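Local coordinates for uncharacterized protein (Bacteroides ovatus, PDB 4IRT) that is a putative neuraminidase with a BNR-repeat beta-propeller fold, its activity and substrate not established, at residues Met114-Gly118 with Val119-Asn123; Val69-Ala72 with His73-Ile76; Met79-Gly82 with Glu83-His87. All coordinates share one frame; numbering follows the deposited sequence.

In the fold
The three contacts follow one another along the chain of a beta-propeller, and each is built round a carboxylate that collects nearby N-H groups. Contact 3 is buried: the tight turn joining strands 76-80 and 86-90, with regular strand pairing and apolar side chains on the face opposite its acid. Contact 2, partly buried, is nearest the chain centre, about 14 Å away. In both, an aspartate binds a histidine ring, through one oxygen shared with a backbone N-H in contact 2 and through separate oxygens in contact 3. Contact 1 lies at the surface between strands 99-101 and 124-131, where a glutamate binds backbone N-H groups. Contact 2 leads into the strand that contact 3 leaves; their centres are about 23 Å apart.

Contact 1 of 3, residues Met114-Gly118 with Val119-Asn123; sequences MPMTG and VDEGN
The flat carboxylate of E121 is set into the bend of P115-G118, with a different neighbour at its edge and on each face. At the edge, near the plane, the P115 ring meets OE1, with P115 CB 3.6 Å from E121 OE1. On one side of the plane stands M116, a selenomethionine, whose CB comes within 3.3 Å of E121 OE2; on the other, G118 N lies over the carboxylate, 3.4 Å from E121 CD. Two backbone bonds fix the rotation of the group. M116 N gives its proton to E121 OE1 at 3.2 Å and T117 N to E121 OE2 at 2.8 Å, both on the syn side but from opposite sides of the plane. E121 reaches them with CG anti to its carbonyl carbon (chi1 -67°) and an extended chain, bending back over the preceding residues. T117 adds an ST turn: V119 N donates to T117 OG1 at 3.3 Å, with an N-H...O angle of 153°. A water accepts from E121 N at 2.8 Å. The loop runs from strand 99-101 to strand 124-131, joining successive sheets of the propeller. M116 packs on Y99 of the first sheet and F139 of the second, E121 touches L97 and Y141, and the V119 carbonyl oxygen accepts from R165 of strand 162-167.

Contact 2 of 3, residues Val69-Ala72 with His73-Ile76; sequences VKDA and HNII
D71 holds H73 through a single oxygen, and this is the tight part of the contact. D71 OD1 accepts from H73 ND1 at 2.8 Å through its syn lone pair, and from H73 N at 2.9 Å on its anti side. D71 OD1 lies only 4° out of the imidazole plane, at the ring edge, although carboxylate and ring are turned 82° apart. With CG anti to the D71 backbone N (chi1 -168°), the acid swings forward over the turn to meet both donors. N74 covers one carboxylate face, its OD1 standing 3.1 Å above D71 CG, an approach of two acceptors that is not a hydrogen bond. The backbone beneath is a type I turn from D71 to N74, closed by N74 N to D71 O at 2.9 Å; the bond from H73 N makes D71 an Asx turn as well, and an inverse gamma turn centred on N74 follows. Replacing D71 by an alanine would probably leave H73 ND1 and H73 N without their shared acceptor and the imidazole freer to turn. On the OD2 side the link between D71 and N74 is indirect, through a water that donates to D71 OD2 at 3.2 Å and accepts from N74 ND2 at 3.0 Å. H93 ND1 also binds OD2, its ring stacked on H73, while D91 takes N74 ND2; a bound 1,2-ethanediol, probably from the crystallisation liquor, lies about 4 Å from the N74 side chain.

Contact 3 of 3, residues Met79-Gly82 with Glu83-His87; sequences MIDG and EGYIH
D81 and H87 cross at about a right angle, their flat groups inclined by 67°, and the ring presents its edge to the acid. H87 NE2 donates to D81 OD2 at 2.7 Å and 171°, with OD2 in the ring plane although the nitrogen approaches from above the carboxylate plane. Y85 instead runs alongside D81, pointing the same way, and sets its ring edge against OD1, with Y85 CD1 3.8 Å from D81 OD1. That oxygen is gripped from opposite faces by Y85 N and E83 N, each at 3.0 Å. Placing D81 CG between its backbone N and carbonyl carbon (chi1 70°) folds the carboxylate back over the turn. On the other face of the hairpin, I80 and I86 meet obliquely, I80 CD1 lying 3.6 Å from I86 CG1, while I80 CG2 rests on G84 CA at 3.5 Å. The backbone evidence fits a type I turn with a G1 beta bulge: G84 N bonds to D81 O, D81 N to Y85 O at 3.1 Å, and G84 has a positive phi. Beyond it, M79 and H87 form an antiparallel hydrogen-bonded pair. The M79 and H87 face packs on strands 124-131 and 137-143 through F129 and L137, H87 ND1 binds Y99 OH of strand 99-101, and I80 packs against V29 and H31 of strand 28-31.

Contact 1 of 3, residues Met114-Gly118 with Val119-Asn123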
loop_
_atom_site.group_PDB
_atom_site.type_symbol
_atom_site.label_atom_id
_atom_site.label_comp_id
_atom_site.label_asym_id
_atom_site.label_seq_id
_atom_site.Cartn_x
_atom_site.Cartn_y
_atom_site.Cartn_z
HETATM N N MSE A 114 7.756 -8.410 19.763
HETATM C CA MSE A 114 7.008 -9.615 20.075
HETATM C C MSE A 114 6.778 -10.461 18.838
HETATM O O MSE A 114 6.752 -9.949 17.726
HETATM C CB MSE A 114 5.594 -9.280 20.555
HETATM C CG MSE A 114 5.621 -8.469 21.828
HETATM SE SE MSE A 114 3.767 -7.967 22.285
HETATM C CE MSE A 114 3.403 -6.707 20.876
ATOM N N PRO A 115 6.595 -11.776 19.025
ATOM C CA PRO A 115 6.118 -12.615 17.946
ATOM C C PRO A 115 4.640 -12.392 17.696
ATOM O O PRO A 115 3.959 -11.749 18.513
ATOM C CB PRO A 115 6.366 -14.036 18.467
ATOM C CG PRO A 115 6.256 -13.928 19.951
ATOM C CD PRO A 115 6.720 -12.526 20.297
HETATM N N MSE A 116 4.148 -12.894 16.564
HETATM C CA MSE A 116 2.726 -12.956 16.315
HETATM C C MSE A 116 2.294 -14.364 16.637
HETATM O O MSE A 116 1.709 -14.599 17.708
HETATM C CB MSE A 116 2.408 -12.509 14.889
HETATM C CG MSE A 116 2.535 -10.978 14.764
HETATM SE SE MSE A 116 2.271 -10.515 12.872
HETATM C CE MSE A 116 2.130 -8.582 13.156
ATOM N N THR A 117 2.599 -15.319 15.759
ATOM C CA THR A 117 2.343 -16.758 16.064
ATOM C C THR A 117 3.612 -17.532 16.424
ATOM O O THR A 117 3.559 -18.678 16.906
ATOM C CB THR A 117 1.663 -17.443 14.881
ATOM O OG1 THR A 117 2.607 -17.643 13.821
ATOM C CG2 THR A 117 0.529 -16.590 14.391
ATOM N N GLY A 118 4.762 -16.923 16.183
ATOM C CA GLY A 118 6.055 -17.571 16.396
ATOM C C GLY A 118 6.445 -18.577 15.327
ATOM O O GLY A 118 7.455 -19.269 15.469
ATOM N N VAL A 119 5.659 -18.674 14.260
ATOM C CA VAL A 119 5.914 -19.631 13.187
ATOM C C VAL A 119 6.088 -18.897 11.874
ATOM O O VAL A 119 5.282 -18.024 11.533
ATOM C CB VAL A 119 4.732 -20.622 13.024
ATOM C CG1 VAL A 119 5.046 -21.678 11.961
ATOM C CG2 VAL A 119 4.388 -21.275 14.358
ATOM N N ASP A 120 7.120 -19.281 11.116
ATOM C CA ASP A 120 7.395 -18.661 9.808
ATOM C C ASP A 120 7.606 -17.143 9.938
ATOM O O ASP A 120 7.156 -16.394 9.101
ATOM C CB ASP A 120 6.256 -18.892 8.790
ATOM C CG ASP A 120 5.798 -20.333 8.710
ATOM O OD1 ASP A 120 6.638 -21.247 8.828
ATOM O OD2 ASP A 120 4.574 -20.546 8.514
ATOM N N GLU A 121 8.282 -16.702 10.995
ATOM C CA GLU A 121 8.562 -15.280 11.224
ATOM C C GLU A 121 10.064 -14.960 11.173
ATOM O O GLU A 121 10.516 -13.933 11.709
ATOM C CB GLU A 121 7.944 -14.863 12.573
ATOM C CG GLU A 121 6.439 -14.928 12.513
ATOM C CD GLU A 121 5.715 -14.718 13.836
ATOM O OE1 GLU A 121 6.332 -14.498 14.896
ATOM O OE2 GLU A 121 4.476 -14.782 13.784
ATOM N N GLY A 122 10.829 -15.824 10.496
ATOM C CA GLY A 122 12.278 -15.671 10.381
ATOM C C GLY A 122 12.775 -14.885 9.173
ATOM O O GLY A 122 13.938 -14.480 9.154
ATOM N N ASN A 123 11.910 -14.662 8.182
ATOM C CA ASN A 123 12.310 -14.140 6.875
ATOM C C ASN A 123 11.221 -13.298 6.264
ATOM O O ASN A 123 10.619 -13.670 5.254
ATOM C CB ASN A 123 12.623 -15.286 5.905
ATOM C CG ASN A 123 13.776 -16.137 6.372
ATOM O OD1 ASN A 123 14.926 -15.880 6.031
ATOM N ND2 ASN A 123 13.478 -17.140 7.186
HETATM O O HOH W 1 9.631 -18.147 13.023
#

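Contact 2 of 3, residues Val69-Ala72 with His73-Ile76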
loop_
_atom_site.group_PDB
_atom_site.type_symbol
_atom_site.label_atom_id
_atom_site.label_comp_id
_atom_site.label_asym_id
_atom_site.label_seq_id
_atom_site.Cartn_x
_atom_site.Cartn_y
_atom_site.Cartn_z
ATOM N N VAL A 69 17.572 2.329 7.323
ATOM C CA VAL A 69 16.967 3.275 6.396
ATOM C C VAL A 69 17.691 3.387 5.043
ATOM O O VAL A 69 17.085 3.786 4.059
ATOM C CB VAL A 69 16.807 4.678 7.043
ATOM C CG1 VAL A 69 15.812 4.608 8.209
ATOM C CG2 VAL A 69 18.134 5.227 7.529
ATOM N N LYS A 70 18.962 2.983 4.976
ATOM C CA LYS A 70 19.659 2.866 3.684
ATOM C C LYS A 70 19.082 1.831 2.730
ATOM O O LYS A 70 19.379 1.882 1.536
ATOM C CB LYS A 70 21.155 2.584 3.916
ATOM C CG LYS A 70 21.869 3.782 4.473
ATOM C CD LYS A 70 23.341 3.506 4.639
ATOM C CE LYS A 70 24.012 4.538 5.536
ATOM N NZ LYS A 70 24.229 5.799 4.784
ATOM N N ASP A 71 18.242 0.918 3.223
ATOM C CA ASP A 71 17.486 -0.025 2.388
ATOM C C ASP A 71 16.019 0.403 2.336
ATOM O O ASP A 71 15.258 0.246 3.310
ATOM C CB ASP A 71 17.616 -1.450 2.946
ATOM C CG ASP A 71 17.116 -2.499 1.997
ATOM O OD1 ASP A 71 16.185 -2.228 1.216
ATOM O OD2 ASP A 71 17.622 -3.646 2.064
ATOM N N ALA A 72 15.611 0.947 1.201
ATOM C CA ALA A 72 14.232 1.428 1.021
ATOM C C ALA A 72 13.176 0.357 1.117
ATOM O O ALA A 72 11.989 0.682 1.135
ATOM C CB ALA A 72 14.104 2.167 -0.320
ATOM N N HIS A 73 13.559 -0.927 1.136
ATOM C CA HIS A 73 12.589 -1.980 1.414
ATOM C C HIS A 73 12.061 -1.971 2.835
ATOM O O HIS A 73 10.954 -2.483 3.103
ATOM C CB HIS A 73 13.175 -3.365 1.166
ATOM C CG HIS A 73 13.481 -3.627 -0.275
ATOM N ND1 HIS A 73 14.665 -3.249 -0.862
ATOM C CD2 HIS A 73 12.743 -4.207 -1.250
ATOM C CE1 HIS A 73 14.638 -3.578 -2.144
ATOM N NE2 HIS A 73 13.495 -4.187 -2.396
ATOM N N ASN A 74 12.879 -1.434 3.737
ATOM C CA ASN A 74 12.753 -1.678 5.171
ATOM C C ASN A 74 11.716 -0.754 5.877
ATOM O O ASN A 74 11.966 -0.162 6.942
ATOM C CB ASN A 74 14.123 -1.571 5.831
ATOM C CG ASN A 74 15.036 -2.738 5.499
ATOM O OD1 ASN A 74 15.162 -3.143 4.329
ATOM N ND2 ASN A 74 15.698 -3.272 6.518
ATOM N N ILE A 75 10.542 -0.672 5.257
ATOM C CA ILE A 75 9.505 0.282 5.654
ATOM C C ILE A 75 8.831 -0.013 6.991
ATOM O O ILE A 75 8.947 -1.113 7.545
ATOM C CB ILE A 75 8.428 0.380 4.558
ATOM C CG1 ILE A 75 7.728 -0.981 4.362
ATOM C CG2 ILE A 75 9.070 0.853 3.268
ATOM C CD1 ILE A 75 6.378 -1.043 4.999
ATOM N N ILE A 76 8.103 0.980 7.461
ATOM C CA ILE A 76 7.247 0.899 8.634
ATOM C C ILE A 76 5.787 0.851 8.148
ATOM O O ILE A 76 5.329 1.739 7.384
ATOM C CB ILE A 76 7.368 2.173 9.491
ATOM C CG1 ILE A 76 8.805 2.426 9.960
ATOM C CG2 ILE A 76 6.400 2.123 10.687
ATOM C CD1 ILE A 76 9.109 3.911 10.119
HETATM O O HOH W 2 18.149 -4.435 5.146
#

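Contact 3 of 3, residues Met79-Gly82 with Glu83-His87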
loop_
_atom_site.group_PDB
_atom_site.type_symbol
_atom_site.label_atom_id
_atom_site.label_comp_id
_atom_site.label_asym_id
_atom_site.label_seq_id
_atom_site.Cartn_x
_atom_site.Cartn_y
_atom_site.Cartn_z
HETATM N N MSE A 79 -1.044 0.427 12.183
HETATM C CA MSE A 79 -2.506 0.340 12.187
HETATM C C MSE A 79 -2.996 0.437 13.604
HETATM O O MSE A 79 -2.256 0.144 14.533
HETATM C CB MSE A 79 -2.948 -1.002 11.590
HETATM C CG MSE A 79 -4.453 -1.227 11.451
HETATM SE SE MSE A 79 -5.396 0.168 10.463
HETATM C CE MSE A 79 -4.326 0.250 8.859
ATOM N N ILE A 80 -4.250 0.850 13.784
ATOM C CA ILE A 80 -4.861 0.962 15.105
ATOM C C ILE A 80 -5.966 -0.084 15.191
ATOM O O ILE A 80 -6.769 -0.235 14.257
ATOM C CB ILE A 80 -5.493 2.339 15.351
ATOM C CG1 ILE A 80 -4.578 3.493 14.881
ATOM C CG2 ILE A 80 -5.873 2.490 16.837
ATOM C CD1 ILE A 80 -3.334 3.712 15.684
ATOM N N ASP A 81 -5.996 -0.825 16.288
ATOM C CA ASP A 81 -7.040 -1.832 16.500
ATOM C C ASP A 81 -8.267 -1.192 17.161
ATOM O O ASP A 81 -8.266 0.006 17.462
ATOM C CB ASP A 81 -6.502 -3.077 17.250
ATOM C CG ASP A 81 -6.151 -2.814 18.727
ATOM O OD1 ASP A 81 -6.653 -1.843 19.320
ATOM O OD2 ASP A 81 -5.352 -3.614 19.294
ATOM N N GLY A 82 -9.286 -1.997 17.433
ATOM C CA GLY A 82 -10.561 -1.487 17.930
ATOM C C GLY A 82 -10.507 -0.875 19.317
ATOM O O GLY A 82 -11.437 -0.185 19.707
ATOM N N GLU A 83 -9.472 -1.197 20.092
ATOM C CA GLU A 83 -9.300 -0.677 21.441
ATOM C C GLU A 83 -8.341 0.486 21.425
ATOM O O GLU A 83 -8.103 1.102 22.452
ATOM C CB GLU A 83 -8.795 -1.771 22.384
ATOM C CG GLU A 83 -9.895 -2.702 22.878
ATOM C CD GLU A 83 -9.376 -3.969 23.535
ATOM O OE1 GLU A 83 -8.147 -4.223 23.571
ATOM O OE2 GLU A 83 -10.222 -4.751 23.988
ATOM N N GLY A 84 -7.839 0.841 20.254
ATOM C CA GLY A 84 -7.049 2.036 20.137
ATOM C C GLY A 84 -5.551 1.819 20.303
ATOM O O GLY A 84 -4.824 2.791 20.471
ATOM N N TYR A 85 -5.095 0.571 20.270
ATOM C CA TYR A 85 -3.663 0.249 20.367
ATOM C C TYR A 85 -3.024 0.408 18.988
ATOM O O TYR A 85 -3.594 -0.002 17.983
ATOM C CB TYR A 85 -3.408 -1.182 20.874
ATOM C CG TYR A 85 -3.721 -1.369 22.320
ATOM C CD1 TYR A 85 -4.993 -1.721 22.736
ATOM C CD2 TYR A 85 -2.741 -1.204 23.279
ATOM C CE1 TYR A 85 -5.293 -1.880 24.081
ATOM C CE2 TYR A 85 -3.020 -1.351 24.624
ATOM C CZ TYR A 85 -4.297 -1.689 25.025
ATOM O OH TYR A 85 -4.574 -1.828 26.374
ATOM N N ILE A 86 -1.865 1.052 18.952
ATOM C CA ILE A 86 -1.067 1.071 17.742
ATOM C C ILE A 86 -0.363 -0.286 17.616
ATOM O O ILE A 86 0.230 -0.769 18.587
ATOM C CB ILE A 86 0.029 2.160 17.747
ATOM C CG1 ILE A 86 -0.553 3.561 17.926
ATOM C CG2 ILE A 86 0.845 2.077 16.458
ATOM C CD1 ILE A 86 0.481 4.638 18.201
ATOM N N HIS A 87 -0.476 -0.905 16.436
ATOM C CA HIS A 87 0.331 -2.044 16.057
ATOM C C HIS A 87 1.299 -1.565 14.974
ATOM O O HIS A 87 0.878 -0.898 14.037
ATOM C CB HIS A 87 -0.541 -3.128 15.452
ATOM C CG HIS A 87 -1.528 -3.711 16.404
ATOM N ND1 HIS A 87 -1.471 -5.020 16.829
ATOM C CD2 HIS A 87 -2.588 -3.153 17.038
ATOM C CE1 HIS A 87 -2.463 -5.248 17.673
ATOM N NE2 HIS A 87 -3.171 -4.141 17.796
#